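Local coordinates for TerD domain-containing protein (Streptomyces avermitilis, PDB 2QNG) that is of unknown function but binds calcium ions and belongs to the TerD-like family, whose beta-sandwich fold it adopts, at residues H126-L137 with D149-A160. Residues are numbered along the deposited sequence; the frame is centred on the assembly and turned at random.
Sequences HRTFVGVLNPGL and DDFGGVLGSTAA
Phe129 and Phe151 both carry CG beside the backbone N and anti to the carbonyl carbon (chi1 -73° and -63°), and the two rings meet in an offset stack. Their planes are nearly parallel with centroids 4.4 Å from each other, CE1 of Phe129 sitting over the Phe151 face toward its rim. A flat phenyl suits this place because its edge is used as well: the carbonyl carbon of Ala159 lies at the ring's edge by CE2, while CG2 of Val154 touches CD2 at 3.8 Å and the Ala160 methyl comes in obliquely. Phe151 is closed in by CB of Pro135, 3.6 Å from its CD2, and by CD2 of Leu137 against CZ. With alanine in place of Phe129, one face of the Phe151 ring would probably lose its cover, opening a gap and freeing that ring to tilt.

The stack bridges the two antiparallel sheets of the domain, joining the crossing loop between strands 111-120 and 135-141 to the one between 144-149 and 159-167. At one end, Leu137 and Asp149 form an antiparallel hydrogen-bonded pair, and Asp149 also makes an Asx turn, OD2 taking the N-H of Phe151 on its anti side at 2.8 Å, though tilted out of the carboxylate plane. At the other, two donors grip Leu155 O: Thr128 OG1 at 2.9 Å and Val130 N on a lone pair, both in the carbonyl plane. Threonine fits because OG1, placed between its backbone N and carbonyl carbon (chi1 69°), reaches this oxygen while CG2 packs against Gly156 O. Ser157 O receives the N-H of Phe129 at 3.0 Å, which helps to set the backbone from which the stacked ring projects.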
loop_
_atom_site.group_PDB
_atom_site.type_symbol
_atom_site.label_atom_id
_atom_site.label_comp_id
_atom_site.label_asym_id
_atom_site.label_seq_id
_atom_site.Cartn_x
_atom_site.Cartn_y
_atom_site.Cartn_z
ATOM N N HIS A 126 4.916 -17.765 8.941
ATOM C CA HIS A 126 3.635 -17.522 8.332
ATOM C C HIS A 126 2.846 -16.612 9.281
ATOM O O HIS A 126 2.673 -16.932 10.465
ATOM C CB HIS A 126 2.950 -18.869 8.134
ATOM C CG HIS A 126 1.513 -18.775 7.711
ATOM N ND1 HIS A 126 1.109 -18.319 6.469
ATOM C CD2 HIS A 126 0.381 -19.123 8.368
ATOM C CE1 HIS A 126 -0.214 -18.374 6.393
ATOM N NE2 HIS A 126 -0.673 -18.877 7.526
ATOM N N ARG A 127 2.372 -15.484 8.761
ATOM C CA ARG A 127 1.679 -14.504 9.595
ATOM C C ARG A 127 0.633 -13.834 8.763
ATOM O O ARG A 127 0.933 -13.321 7.679
ATOM C CB ARG A 127 2.665 -13.466 10.153
ATOM C CG ARG A 127 2.053 -12.551 11.207
ATOM C CD ARG A 127 3.022 -11.483 11.706
ATOM N NE ARG A 127 4.216 -12.059 12.309
ATOM C CZ ARG A 127 4.301 -12.461 13.572
ATOM N NH1 ARG A 127 3.255 -12.355 14.390
ATOM N NH2 ARG A 127 5.436 -12.993 14.016
ATOM N N THR A 128 -0.602 -13.855 9.253
ATOM C CA THR A 128 -1.696 -13.150 8.589
ATOM C C THR A 128 -2.103 -11.932 9.410
ATOM O O THR A 128 -1.563 -11.705 10.503
ATOM C CB THR A 128 -2.913 -14.065 8.399
ATOM O OG1 THR A 128 -3.503 -14.346 9.677
ATOM C CG2 THR A 128 -2.507 -15.386 7.716
ATOM N N PHE A 129 -3.049 -11.121 8.909
ATOM C CA PHE A 129 -3.381 -9.907 9.672
ATOM C C PHE A 129 -3.866 -10.157 11.096
ATOM O O PHE A 129 -3.614 -9.320 11.972
ATOM C CB PHE A 129 -4.297 -8.962 8.883
ATOM C CG PHE A 129 -3.582 -8.249 7.768
ATOM C CD1 PHE A 129 -2.735 -7.175 8.023
ATOM C CD2 PHE A 129 -3.727 -8.682 6.461
ATOM C CE1 PHE A 129 -2.043 -6.545 6.981
ATOM C CE2 PHE A 129 -3.039 -8.049 5.409
ATOM C CZ PHE A 129 -2.203 -6.989 5.685
ATOM N N VAL A 130 -4.520 -11.300 11.358
ATOM C CA VAL A 130 -4.962 -11.570 12.732
ATOM C C VAL A 130 -3.749 -11.798 13.656
ATOM O O VAL A 130 -3.835 -11.600 14.888
ATOM C CB VAL A 130 -5.962 -12.769 12.804
ATOM C CG1 VAL A 130 -5.244 -14.099 12.641
ATOM C CG2 VAL A 130 -6.775 -12.717 14.098
ATOM N N GLY A 131 -2.624 -12.213 13.060
ATOM C CA GLY A 131 -1.358 -12.436 13.780
ATOM C C GLY A 131 -0.495 -11.177 13.913
ATOM O O GLY A 131 0.615 -11.249 14.426
ATOM N N VAL A 132 -0.990 -10.043 13.430
ATOM C CA VAL A 132 -0.342 -8.761 13.621
ATOM C C VAL A 132 -1.072 -8.059 14.772
ATOM O O VAL A 132 -2.308 -7.999 14.792
ATOM C CB VAL A 132 -0.449 -7.910 12.350
ATOM C CG1 VAL A 132 0.169 -6.507 12.562
ATOM C CG2 VAL A 132 0.208 -8.632 11.181
ATOM N N LEU A 133 -0.312 -7.527 15.736
ATOM C CA LEU A 133 -0.939 -6.847 16.869
ATOM C C LEU A 133 -1.304 -5.413 16.515
ATOM O O LEU A 133 -0.438 -4.606 16.164
ATOM C CB LEU A 133 -0.051 -6.872 18.110
ATOM C CG LEU A 133 -0.706 -6.306 19.375
ATOM C CD1 LEU A 133 -2.012 -7.037 19.717
ATOM C CD2 LEU A 133 0.271 -6.399 20.530
ATOM N N ASN A 134 -2.601 -5.131 16.611
ATOM C CA ASN A 134 -3.164 -3.810 16.403
ATOM C C ASN A 134 -2.727 -3.099 15.134
ATOM O O ASN A 134 -2.252 -1.956 15.200
ATOM C CB ASN A 134 -2.887 -2.934 17.624
ATOM C CG ASN A 134 -3.453 -3.530 18.865
ATOM O OD1 ASN A 134 -4.600 -3.974 18.861
ATOM N ND2 ASN A 134 -2.646 -3.606 19.922
ATOM N N PRO A 135 -2.915 -3.745 13.968
ATOM C CA PRO A 135 -2.569 -3.081 12.706
ATOM C C PRO A 135 -3.575 -1.992 12.374
ATOM O O PRO A 135 -4.764 -2.082 12.724
ATOM C CB PRO A 135 -2.699 -4.208 11.672
ATOM C CG PRO A 135 -3.783 -5.113 12.246
ATOM C CD PRO A 135 -3.474 -5.094 13.737
ATOM N N GLY A 136 -3.107 -0.971 11.688
ATOM C CA GLY A 136 -4.000 0.118 11.291
ATOM C C GLY A 136 -3.441 0.815 10.090
ATOM O O GLY A 136 -2.213 0.825 9.876
ATOM N N LEU A 137 -4.339 1.426 9.324
ATOM C CA LEU A 137 -3.916 2.269 8.217
ATOM C C LEU A 137 -4.736 3.542 8.180
ATOM O O LEU A 137 -5.896 3.555 8.594
ATOM C CB LEU A 137 -4.015 1.513 6.876
ATOM C CG LEU A 137 -5.395 1.238 6.301
ATOM C CD1 LEU A 137 -5.896 2.413 5.428
ATOM C CD2 LEU A 137 -5.352 -0.028 5.477
ATOM N N ASP A 149 -8.555 1.954 8.399
ATOM C CA ASP A 149 -8.971 0.553 8.518
ATOM C C ASP A 149 -8.095 -0.158 9.534
ATOM O O ASP A 149 -6.950 0.236 9.752
ATOM C CB ASP A 149 -8.866 -0.120 7.151
ATOM C CG ASP A 149 -9.815 -1.295 7.011
ATOM O OD1 ASP A 149 -11.000 -1.072 6.659
ATOM O OD2 ASP A 149 -9.376 -2.433 7.234
ATOM N N ASP A 150 -8.630 -1.231 10.115
ATOM C CA ASP A 150 -7.877 -2.060 11.044
ATOM C C ASP A 150 -7.590 -3.458 10.468
ATOM O O ASP A 150 -7.185 -4.353 11.212
ATOM C CB ASP A 150 -8.601 -2.184 12.386
ATOM C CG ASP A 150 -9.966 -2.846 12.262
ATOM O OD1 ASP A 150 -10.367 -3.256 11.145
ATOM O OD2 ASP A 150 -10.641 -2.968 13.320
ATOM N N PHE A 151 -7.809 -3.640 9.158
ATOM C CA PHE A 151 -7.575 -4.924 8.466
ATOM C C PHE A 151 -8.519 -6.033 8.960
ATOM O O PHE A 151 -8.305 -7.205 8.691
ATOM C CB PHE A 151 -6.117 -5.355 8.608
ATOM C CG PHE A 151 -5.152 -4.402 7.981
ATOM C CD1 PHE A 151 -4.828 -4.507 6.622
ATOM C CD2 PHE A 151 -4.546 -3.396 8.746
ATOM C CE1 PHE A 151 -3.906 -3.634 6.035
ATOM C CE2 PHE A 151 -3.629 -2.516 8.158
ATOM C CZ PHE A 151 -3.313 -2.647 6.810
ATOM N N GLY A 152 -9.595 -5.630 9.629
ATOM C CA GLY A 152 -10.523 -6.615 10.238
ATOM C C GLY A 152 -11.311 -7.421 9.205
ATOM O O GLY A 152 -11.932 -8.450 9.553
ATOM N N GLY A 153 -11.300 -6.977 7.947
ATOM C CA GLY A 153 -11.963 -7.698 6.866
ATOM C C GLY A 153 -11.066 -8.674 6.121
ATOM O O GLY A 153 -11.523 -9.382 5.218
ATOM N N VAL A 154 -9.771 -8.668 6.450
ATOM C CA VAL A 154 -8.787 -9.515 5.769
ATOM C C VAL A 154 -7.911 -10.255 6.788
ATOM O O VAL A 154 -6.707 -10.419 6.587
ATOM C CB VAL A 154 -7.928 -8.690 4.744
ATOM C CG1 VAL A 154 -8.822 -8.174 3.641
ATOM C CG2 VAL A 154 -7.176 -7.537 5.415
ATOM N N LEU A 155 -8.529 -10.734 7.879
ATOM C CA LEU A 155 -7.730 -11.281 8.986
ATOM C C LEU A 155 -6.923 -12.542 8.641
ATOM O O LEU A 155 -5.913 -12.835 9.278
ATOM C CB LEU A 155 -8.600 -11.523 10.226
ATOM C CG LEU A 155 -9.118 -10.241 10.905
ATOM C CD1 LEU A 155 -10.094 -10.582 12.002
ATOM C CD2 LEU A 155 -7.976 -9.408 11.490
ATOM N N GLY A 156 -7.383 -13.292 7.639
ATOM C CA GLY A 156 -6.686 -14.486 7.224
ATOM C C GLY A 156 -5.688 -14.271 6.102
ATOM O O GLY A 156 -5.095 -15.244 5.641
ATOM N N SER A 157 -5.490 -13.019 5.662
ATOM C CA SER A 157 -4.624 -12.741 4.529
ATOM C C SER A 157 -3.194 -12.397 4.935
ATOM O O SER A 157 -2.976 -11.897 6.044
ATOM C CB SER A 157 -5.210 -11.551 3.756
ATOM O OG SER A 157 -6.487 -11.908 3.195
ATOM N N THR A 158 -2.254 -12.609 4.007
ATOM C CA THR A 158 -0.848 -12.256 4.207
ATOM C C THR A 158 -0.487 -10.917 3.547
ATOM O O THR A 158 0.604 -10.405 3.747
ATOM C CB THR A 158 0.059 -13.368 3.677
ATOM O OG1 THR A 158 -0.329 -13.662 2.336
ATOM C CG2 THR A 158 -0.096 -14.628 4.555
ATOM N N ALA A 159 -1.403 -10.370 2.755
ATOM C CA ALA A 159 -1.210 -9.088 2.075
ATOM C C ALA A 159 -2.588 -8.565 1.702
ATOM O O ALA A 159 -3.564 -9.336 1.656
ATOM C CB ALA A 159 -0.343 -9.233 0.828
ATOM N N ALA A 160 -2.693 -7.265 1.441
ATOM C CA ALA A 160 -3.974 -6.714 0.996
ATOM C C ALA A 160 -3.742 -5.490 0.139
ATOM O O ALA A 160 -2.853 -4.682 0.448
ATOM C CB ALA A 160 -4.842 -6.324 2.221
#